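Putative NADH dehydrogenase/NAD(P)H nitroreductase (Parabacteroides distasonis, PDB 3M5K) binds flavin mononucleotide and is probably an FMN-dependent oxidoreductase of the nitroreductase family. Local coordinates at residues I81-D86 against N145-G150; N14-R19 against E156-K161. All blocks are in the same frame, centred on the assembly; numbering follows the deposited sequence.

Contact 1 of 2, residues I81-D86 against N145-G150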
ATOM      1  N   ILE A  81      10.878  -1.090 -11.972  1.00 18.91           N
ATOM      2  CA  ILE A  81       9.520  -1.512 -12.218  1.00 17.16           C
ATOM      3  C   ILE A  81       8.569  -0.314 -12.100  1.00 16.80           C
ATOM      4  O   ILE A  81       8.586   0.419 -11.105  1.00 19.24           O
ATOM      5  CB  ILE A  81       9.076  -2.618 -11.235  1.00 17.24           C
ATOM      6  CG1 ILE A  81      10.002  -3.844 -11.387  1.00 21.52           C
ATOM      7  CG2 ILE A  81       7.609  -2.995 -11.486  1.00 13.60           C
ATOM      8  CD1 ILE A  81       9.854  -4.909 -10.276  1.00 20.23           C
ATOM      9  N   VAL A  82       7.750  -0.137 -13.122  1.00 17.19           N
ATOM     10  CA  VAL A  82       6.735   0.932 -13.163  1.00 16.86           C
ATOM     11  C   VAL A  82       5.357   0.335 -12.899  1.00 18.84           C
ATOM     12  O   VAL A  82       4.886  -0.516 -13.669  1.00 17.42           O
ATOM     13  CB  VAL A  82       6.780   1.682 -14.527  1.00 19.25           C
ATOM     14  CG1 VAL A  82       5.713   2.792 -14.611  1.00 15.01           C
ATOM     15  CG2 VAL A  82       8.235   2.278 -14.735  1.00 18.93           C
ATOM     16  N   VAL A  83       4.755   0.717 -11.768  1.00 17.59           N
ATOM     17  CA  VAL A  83       3.421   0.262 -11.435  1.00 16.00           C
ATOM     18  C   VAL A  83       2.413   1.239 -12.025  1.00 14.96           C
ATOM     19  O   VAL A  83       2.485   2.429 -11.760  1.00 15.86           O
ATOM     20  CB  VAL A  83       3.217   0.076  -9.893  1.00 18.13           C
ATOM     21  CG1 VAL A  83       1.782  -0.482  -9.615  1.00 18.32           C
ATOM     22  CG2 VAL A  83       4.359  -0.805  -9.290  1.00 16.63           C
ATOM     23  N   CYS A  84       1.469   0.700 -12.811  1.00 15.38           N
ATOM     24  CA  CYS A  84       0.447   1.465 -13.500  1.00 17.01           C
ATOM     25  C   CYS A  84      -0.957   0.999 -13.120  1.00 16.38           C
ATOM     26  O   CYS A  84      -1.143  -0.154 -12.723  1.00 18.07           O
ATOM     27  CB  CYS A  84       0.597   1.317 -15.016  1.00 17.64           C
ATOM     28  SG  CYS A  84       2.221   1.780 -15.684  1.00 18.57           S
ATOM     29  N   GLY A  85      -1.933   1.891 -13.270  1.00 17.13           N
ATOM     30  CA  GLY A  85      -3.312   1.516 -13.095  1.00 16.79           C
ATOM     31  C   GLY A  85      -4.103   1.699 -14.358  1.00 19.07           C
ATOM     32  O   GLY A  85      -3.830   2.601 -15.185  1.00 18.38           O
ATOM     33  N   ASP A  86      -5.015   0.762 -14.577  1.00 18.06           N
ATOM     34  CA  ASP A  86      -5.928   0.855 -15.694  1.00 19.40           C
ATOM     35  C   ASP A  86      -7.178   1.624 -15.241  1.00 18.10           C
ATOM     36  O   ASP A  86      -8.015   1.130 -14.466  1.00 20.80           O
ATOM     37  CB  ASP A  86      -6.255  -0.548 -16.242  1.00 20.16           C
ATOM     38  CG  ASP A  86      -7.155  -0.513 -17.475  1.00 24.77           C
ATOM     39  OD1 ASP A  86      -7.977   0.400 -17.592  1.00 23.98           O
ATOM     40  OD2 ASP A  86      -7.059  -1.437 -18.309  1.00 23.85           O
ATOM     41  N   ASN A 145       4.078   5.213 -10.342  1.00 16.36           N
ATOM     42  CA  ASN A 145       5.445   5.381  -9.813  1.00 17.76           C
ATOM     43  C   ASN A 145       6.487   4.732 -10.707  1.00 16.88           C
ATOM     44  O   ASN A 145       6.150   3.979 -11.602  1.00 17.73           O
ATOM     45  CB  ASN A 145       5.536   4.850  -8.363  1.00 17.29           C
ATOM     46  CG  ASN A 145       5.050   3.413  -8.213  1.00 19.01           C
ATOM     47  OD1 ASN A 145       5.201   2.589  -9.121  1.00 17.78           O
ATOM     48  ND2 ASN A 145       4.429   3.111  -7.068  1.00 17.95           N
ATOM     49  N   VAL A 146       7.758   5.052 -10.459  1.00 18.57           N
ATOM     50  CA  VAL A 146       8.866   4.252 -10.936  1.00 19.13           C
ATOM     51  C   VAL A 146       9.606   3.734  -9.726  1.00 18.73           C
ATOM     52  O   VAL A 146       9.962   4.499  -8.813  1.00 19.98           O
ATOM     53  CB  VAL A 146       9.854   5.056 -11.883  1.00 20.05           C
ATOM     54  CG1 VAL A 146      10.959   4.091 -12.421  1.00 16.06           C
ATOM     55  CG2 VAL A 146       9.073   5.790 -13.008  1.00 18.63           C
ATOM     56  N   ILE A 147       9.860   2.440  -9.710  1.00 18.11           N
ATOM     57  CA  ILE A 147      10.535   1.802  -8.567  1.00 16.72           C
ATOM     58  C   ILE A 147      11.858   1.186  -9.057  1.00 17.34           C
ATOM     59  O   ILE A 147      11.882   0.072  -9.553  1.00 17.66           O
ATOM     60  CB  ILE A 147       9.651   0.698  -7.864  1.00 18.79           C
ATOM     61  CG1 ILE A 147       8.265   1.290  -7.469  1.00 17.32           C
ATOM     62  CG2 ILE A 147      10.385   0.096  -6.662  1.00 17.66           C
ATOM     63  CD1 ILE A 147       7.304   0.308  -6.812  1.00 15.77           C
ATOM     64  N   PRO A 148      12.954   1.946  -8.915  1.00 20.57           N
ATOM     65  CA  PRO A 148      14.248   1.327  -9.177  1.00 21.58           C
ATOM     66  C   PRO A 148      14.494   0.239  -8.139  1.00 19.68           C
ATOM     67  O   PRO A 148      14.077   0.364  -6.978  1.00 21.54           O
ATOM     68  CB  PRO A 148      15.252   2.466  -9.030  1.00 22.30           C
ATOM     69  CG  PRO A 148      14.457   3.726  -8.874  1.00 25.38           C
ATOM     70  CD  PRO A 148      13.058   3.349  -8.494  1.00 20.23           C
ATOM     71  N   VAL A 149      15.142  -0.823  -8.568  0.50 21.32           N
ATOM     72  CA  VAL A 149      15.533  -1.887  -7.666  0.50 22.16           C
ATOM     73  C   VAL A 149      16.997  -2.224  -7.931  0.50 24.47           C
ATOM     74  O   VAL A 149      17.548  -1.933  -9.002  0.50 23.15           O
ATOM     75  CB  VAL A 149      14.657  -3.162  -7.798  0.50 22.87           C
ATOM     76  CG1 VAL A 149      13.242  -2.919  -7.282  0.50 21.65           C
ATOM     77  CG2 VAL A 149      14.618  -3.649  -9.238  0.50 23.85           C
ATOM     78  N   GLY A 150      17.624  -2.784  -6.911  1.00 25.14           N
ATOM     79  CA  GLY A 150      19.000  -3.278  -6.996  1.00 26.16           C
ATOM     80  C   GLY A 150      19.497  -3.810  -5.660  1.00 28.12           C
ATOM     81  O   GLY A 150      18.826  -3.683  -4.638  1.00 28.00           O
TER
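The side chain of Asn145 leaves its backbone with CG between N and the carbonyl carbon (chi1 54°), which carries OD1 across to Val83; there Val83 has CG1 anti to its own N (chi1 -177°), so that CG2 stands on the N side, facing the amide oxygen and Ile147. Both side chains run out on the same face of the sheet, alongside each other. OD1 takes a hydrogen bond from Val83 N at 3.3 Å, the donor sitting nearly along the C=O axis, and also touches Val83 CB. At its other end the carboxamide gives ND2 to Ser102 OG of helix 94-111, so both polar ends are engaged and the flat group is fixed in rotation. An alanine in place of Asn145 would probably leave Val83 N and Ser102 without these partners. Strands 79-86 and 141-150 are the central pair of the antiparallel sheet, four-stranded within this nitroreductase-family chain. Their main chains join through Ile81 and Ile147, a hydrogen-bonded pair: Ile81 N reaches Ile147 O at 2.9 Å, and Ile147 N reaches Ile81 O at 2.8 Å. On the face they share with Val83, Ile147 CD1 meets Val83 CG2 at 4.0 Å, under helix 94-111, whose Leu105 and Leu106 touch Ile81 and Ile147. On the opposite face Val82 CG2 meets both methyls of Val146, while Val82 CG1 rests 3.3 Å from Asn145 O.

Contact 2 of 2, residues N14-R19 against E156-K161. With FMN (flavin mononucleotide), chain C.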
ATOM      1  N   ASN A  14      11.777  -2.706   9.150  1.00 27.80           N
ATOM      2  CA  ASN A  14      13.119  -2.464   8.624  1.00 30.34           C
ATOM      3  C   ASN A  14      13.198  -1.960   7.189  1.00 29.67           C
ATOM      4  O   ASN A  14      14.266  -1.557   6.742  1.00 25.86           O
ATOM      5  CB  ASN A  14      13.955  -3.727   8.769  1.00 34.81           C
ATOM      6  CG  ASN A  14      14.285  -4.005  10.223  1.00 38.50           C
ATOM      7  OD1 ASN A  14      14.834  -3.153  10.908  1.00 46.18           O
ATOM      8  ND2 ASN A  14      13.912  -5.166  10.701  1.00 45.04           N
ATOM      9  N   ARG A  15      12.082  -1.998   6.462  1.00 26.10           N
ATOM     10  CA  ARG A  15      12.063  -1.460   5.106  1.00 25.65           C
ATOM     11  C   ARG A  15      12.535   0.018   5.091  1.00 23.70           C
ATOM     12  O   ARG A  15      12.150   0.816   5.955  1.00 24.30           O
ATOM     13  CB  ARG A  15      10.646  -1.588   4.506  1.00 26.78           C
ATOM     14  CG  ARG A  15      10.535  -1.134   3.035  1.00 24.59           C
ATOM     15  CD  ARG A  15       9.165  -0.414   2.728  1.00 23.38           C
ATOM     16  NE  ARG A  15       8.924   0.653   3.687  1.00 23.00           N
ATOM     17  CZ  ARG A  15       9.463   1.868   3.636  1.00 24.47           C
ATOM     18  NH1 ARG A  15      10.236   2.216   2.616  1.00 22.41           N
ATOM     19  NH2 ARG A  15       9.220   2.740   4.601  1.00 21.29           N
ATOM     20  N   LYS A  16      13.376   0.378   4.121  1.00 23.82           N
ATOM     21  CA  LYS A  16      13.720   1.776   3.879  1.00 23.09           C
ATOM     22  C   LYS A  16      13.903   2.022   2.395  1.00 23.64           C
ATOM     23  O   LYS A  16      14.092   1.088   1.642  1.00 25.69           O
ATOM     24  CB  LYS A  16      15.002   2.181   4.627  1.00 25.64           C
ATOM     25  CG  LYS A  16      16.322   1.531   4.092  1.00 27.61           C
ATOM     26  CD  LYS A  16      16.807   0.462   5.066  1.00 35.30           C
ATOM     27  CE  LYS A  16      16.559  -0.859   4.584  1.00 37.99           C
ATOM     28  NZ  LYS A  16      17.022  -1.833   5.555  1.00 32.25           N
ATOM     29  N   SER A  17      13.824   3.288   1.992  1.00 23.00           N
ATOM     30  CA  SER A  17      14.055   3.679   0.606  1.00 23.58           C
ATOM     31  C   SER A  17      15.572   3.545   0.335  1.00 24.89           C
ATOM     32  O   SER A  17      16.375   4.079   1.094  1.00 24.03           O
ATOM     33  CB  SER A  17      13.573   5.098   0.370  1.00 24.27           C
ATOM     34  OG  SER A  17      12.155   5.152   0.352  1.00 23.56           O
ATOM     35  N   VAL A  18      15.933   2.778  -0.681  1.00 25.13           N
ATOM     36  CA  VAL A  18      17.324   2.596  -1.076  1.00 24.66           C
ATOM     37  C   VAL A  18      17.484   3.216  -2.450  1.00 25.03           C
ATOM     38  O   VAL A  18      16.747   2.879  -3.402  1.00 23.16           O
ATOM     39  CB  VAL A  18      17.738   1.099  -1.049  1.00 24.41           C
ATOM     40  CG1 VAL A  18      19.195   0.913  -1.579  1.00 25.65           C
ATOM     41  CG2 VAL A  18      17.541   0.518   0.347  1.00 25.31           C
ATOM     42  N   ARG A  19      18.431   4.147  -2.549  1.00 25.49           N
ATOM     43  CA  ARG A  19      18.663   4.941  -3.764  1.00 27.05           C
ATOM     44  C   ARG A  19      20.058   4.742  -4.411  1.00 29.14           C
ATOM     45  O   ARG A  19      20.366   5.409  -5.407  1.00 29.49           O
ATOM     46  CB  ARG A  19      18.440   6.404  -3.442  1.00 25.90           C
ATOM     47  CG  ARG A  19      17.004   6.708  -2.911  1.00 25.38           C
ATOM     48  CD  ARG A  19      16.754   8.199  -2.759  1.00 27.91           C
ATOM     49  NE  ARG A  19      15.395   8.509  -2.337  1.00 25.48           N
ATOM     50  CZ  ARG A  19      14.977   8.466  -1.073  1.00 27.90           C
ATOM     51  NH1 ARG A  19      15.799   8.101  -0.089  1.00 27.27           N
ATOM     52  NH2 ARG A  19      13.721   8.749  -0.785  1.00 30.25           N
ATOM     53  N   GLU A 156      21.966   0.403   5.127  1.00 47.32           N
ATOM     54  CA  GLU A 156      20.971   1.452   5.212  1.00 45.23           C
ATOM     55  C   GLU A 156      20.198   1.164   6.493  1.00 42.33           C
ATOM     56  O   GLU A 156      20.035   0.011   6.875  1.00 41.94           O
ATOM     57  CB  GLU A 156      20.041   1.370   3.992  1.00 46.81           C
ATOM     58  CG  GLU A 156      20.739   1.353   2.610  1.00 49.06           C
ATOM     59  CD  GLU A 156      21.051   2.750   2.091  1.00 51.71           C
ATOM     60  OE1 GLU A 156      20.569   3.727   2.715  1.00 54.13           O
ATOM     61  OE2 GLU A 156      21.775   2.871   1.069  1.00 53.68           O
ATOM     62  N   THR A 157      19.685   2.212   7.122  0.50 41.39           N
ATOM     63  CA  THR A 157      18.967   2.095   8.385  0.50 40.02           C
ATOM     64  C   THR A 157      17.535   2.628   8.224  0.50 38.08           C
ATOM     65  O   THR A 157      17.321   3.674   7.598  0.50 37.01           O
ATOM     66  CB  THR A 157      19.701   2.874   9.486  0.50 39.99           C
ATOM     67  OG1 THR A 157      21.110   2.624   9.375  0.50 40.70           O
ATOM     68  CG2 THR A 157      19.195   2.479  10.876  0.50 39.06           C
ATOM     69  N   PRO A 158      16.543   1.897   8.760  1.00 36.42           N
ATOM     70  CA  PRO A 158      15.161   2.356   8.631  1.00 35.46           C
ATOM     71  C   PRO A 158      14.861   3.552   9.523  1.00 33.52           C
ATOM     72  O   PRO A 158      15.557   3.784  10.513  1.00 31.76           O
ATOM     73  CB  PRO A 158      14.351   1.143   9.086  1.00 34.99           C
ATOM     74  CG  PRO A 158      15.257   0.472  10.074  1.00 37.34           C
ATOM     75  CD  PRO A 158      16.632   0.631   9.510  1.00 35.63           C
ATOM     76  N   LYS A 159      13.845   4.320   9.154  1.00 32.56           N
ATOM     77  CA  LYS A 159      13.349   5.386  10.008  1.00 32.39           C
ATOM     78  C   LYS A 159      12.380   4.781  11.010  1.00 30.45           C
ATOM     79  O   LYS A 159      11.648   3.826  10.666  1.00 29.78           O
ATOM     80  CB  LYS A 159      12.665   6.483   9.181  1.00 31.88           C
ATOM     81  CG  LYS A 159      13.598   7.069   8.121  1.00 32.91           C
ATOM     82  CD  LYS A 159      12.899   8.035   7.213  1.00 37.24           C
ATOM     83  CE  LYS A 159      13.822   8.546   6.057  1.00 37.16           C
ATOM     84  NZ  LYS A 159      14.518   7.424   5.334  1.00 41.37           N
ATOM     85  N   ASN A 160      12.397   5.300  12.242  1.00 30.49           N
ATOM     86  CA  ASN A 160      11.366   4.947  13.225  1.00 31.39           C
ATOM     87  C   ASN A 160      10.336   6.050  13.252  1.00 31.01           C
ATOM     88  O   ASN A 160      10.566   7.129  13.798  1.00 30.48           O
ATOM     89  CB  ASN A 160      11.917   4.709  14.638  1.00 34.44           C
ATOM     90  CG  ASN A 160      10.813   4.288  15.636  1.00 34.69           C
ATOM     91  OD1 ASN A 160       9.632   4.170  15.279  1.00 31.16           O
ATOM     92  ND2 ASN A 160      11.207   4.044  16.881  1.00 39.86           N
ATOM     93  N   LYS A 161       9.186   5.759  12.663  1.00 28.38           N
ATOM     94  CA  LYS A 161       8.167   6.770  12.433  1.00 28.88           C
ATOM     95  C   LYS A 161       7.037   6.708  13.486  1.00 28.37           C
ATOM     96  O   LYS A 161       6.055   7.445  13.377  1.00 27.84           O
ATOM     97  CB  LYS A 161       7.565   6.568  11.034  1.00 26.35           C
ATOM     98  CG  LYS A 161       8.554   6.572   9.855  1.00 26.65           C
ATOM     99  CD  LYS A 161       7.818   6.844   8.528  1.00 27.51           C
ATOM    100  CE  LYS A 161       8.709   6.644   7.282  1.00 26.22           C
ATOM    101  NZ  LYS A 161       8.838   5.223   6.950  1.00 22.05           N
TER
HETATM  102  N1  FMN C 301      11.595   9.160  -3.102  1.00 25.41           N
HETATM  103  C2  FMN C 301      12.351   9.731  -4.116  1.00 30.87           C
HETATM  104  O2  FMN C 301      13.588   9.681  -4.105  1.00 28.20           O
HETATM  105  N3  FMN C 301      11.726  10.362  -5.169  1.00 26.46           N
HETATM  106  C4  FMN C 301      10.358  10.497  -5.256  1.00 25.53           C
HETATM  107  O4  FMN C 301       9.896  11.067  -6.232  1.00 20.82           O
HETATM  108  C4A FMN C 301       9.568   9.943  -4.233  1.00 25.23           C
HETATM  109  N5  FMN C 301       8.175  10.072  -4.247  1.00 25.47           N
HETATM  110  C5A FMN C 301       7.436   9.332  -3.329  1.00 22.51           C
HETATM  111  C6  FMN C 301       6.051   9.301  -3.473  1.00 22.33           C
HETATM  112  C7  FMN C 301       5.241   8.541  -2.624  1.00 24.39           C
HETATM  113  C7M FMN C 301       3.737   8.600  -2.934  1.00 23.99           C
HETATM  114  C8  FMN C 301       5.847   7.761  -1.578  1.00 24.24           C
HETATM  115  C8M FMN C 301       5.082   6.886  -0.601  1.00 19.34           C
HETATM  116  C9  FMN C 301       7.222   7.803  -1.432  1.00 19.74           C
HETATM  117  C9A FMN C 301       8.056   8.590  -2.303  1.00 23.02           C
HETATM  118  N10 FMN C 301       9.470   8.670  -2.155  1.00 24.86           N
HETATM  119  C10 FMN C 301      10.215   9.268  -3.160  1.00 23.77           C
HETATM  120  C1' FMN C 301      10.227   7.997  -1.039  1.00 25.22           C
HETATM  121  C2' FMN C 301      10.102   8.846   0.235  1.00 29.21           C
HETATM  122  O2' FMN C 301      11.022   9.930   0.209  1.00 26.94           O
HETATM  123  C3' FMN C 301      10.341   7.987   1.489  1.00 26.50           C
HETATM  124  O3' FMN C 301       9.387   6.941   1.588  1.00 26.03           O
HETATM  125  C4' FMN C 301      10.395   8.812   2.770  1.00 28.00           C
HETATM  126  O4' FMN C 301      11.508   9.721   2.764  1.00 25.99           O
HETATM  127  C5' FMN C 301      10.456   7.889   3.986  1.00 26.40           C
HETATM  128  O5' FMN C 301      11.646   7.119   3.976  1.00 22.89           O
HETATM  129  P   FMN C 301      11.662   5.506   3.977  1.00 25.19           P
HETATM  130  O1P FMN C 301      10.949   5.056   5.246  1.00 24.32           O
HETATM  131  O2P FMN C 301      11.015   4.951   2.704  1.00 24.44           O
HETATM  132  O3P FMN C 301      13.109   5.101   3.969  1.00 27.17           O
HETATM  133  O   HOH W   1      12.498   3.415   6.960  1.00 23.78           O
HETATM  134  O   HOH W   2      14.135   8.831   2.463  1.00 28.74           O
HETATM  135  O   HOH W   3      20.447   4.661  -0.708  1.00 35.47           O
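The Lys16 chain packs firmly across Glu156 beside the FMN phosphate site of this nitroreductase-family chain, where two irregular segments meet. Lys16 CD comes to 3.5 Å from Glu156 CB, and turns at chi2 and chi3 fold NZ back to Asn14 O; NZ also forms a salt bridge with Glu110. Beside it, Pro158 lays CB against Asn14 O and CG against Asn14 OD1, and Val18 CG2 touches Glu156 CG. No direct hydrogen bond joins the segments; the phosphate, bonded from both, and waters bridge them. Arg15 sends NH1 to FMN O2P at 2.8 Å and NH2 to O1P, while Lys161 NZ reaches the same O1P at 2.7 Å. Arg15 NH2 and Lys161 NZ, both donors, stand 3.4 Å apart; the shared phosphate probably offsets their like charges, and Ala40 O and Ala41 O of the second subunit accept from Arg15 NH2 and Lys161 NZ. Ser17 holds O2P through OG and O3P through its backbone N, the latter bond nearly straight at 173°; Lys159 NZ adds another bond to O3P, and a water links Arg15 O, Lys159 N and O1P. The straight Arg19 chain (chi2 -173°, chi3 177°) carries its guanidinium to the flavin ring, NE on O2 and NH2 on N1. The looser side lies at the partly exposed Glu156 carboxylate: between it and Arg19 a further water accepts from Arg19 N at 2.8 Å and donates to Glu156 OE2.

In the fold
Contact 1 belongs to the core of the chain, about 5 Å from its centre, whereas contact 2 lies about 15 Å out, where residues of the second subunit also reach the phosphate site. Their centres are about 19 Å apart and their nearest atoms about 5 Å, without touching. FMN relates to them unequally: contact 2 binds its phosphate and the pyrimidine edge of its flavin directly, whereas the Asn145 side chain of contact 1 stays about 7 Å from the cofactor. Strand 115-120 connects the two, since Ala116 touches Ile147 and shares a backbone hydrogen bond with Val18, Val117 touches Ser17 and Arg19, and Ala120 N binds FMN.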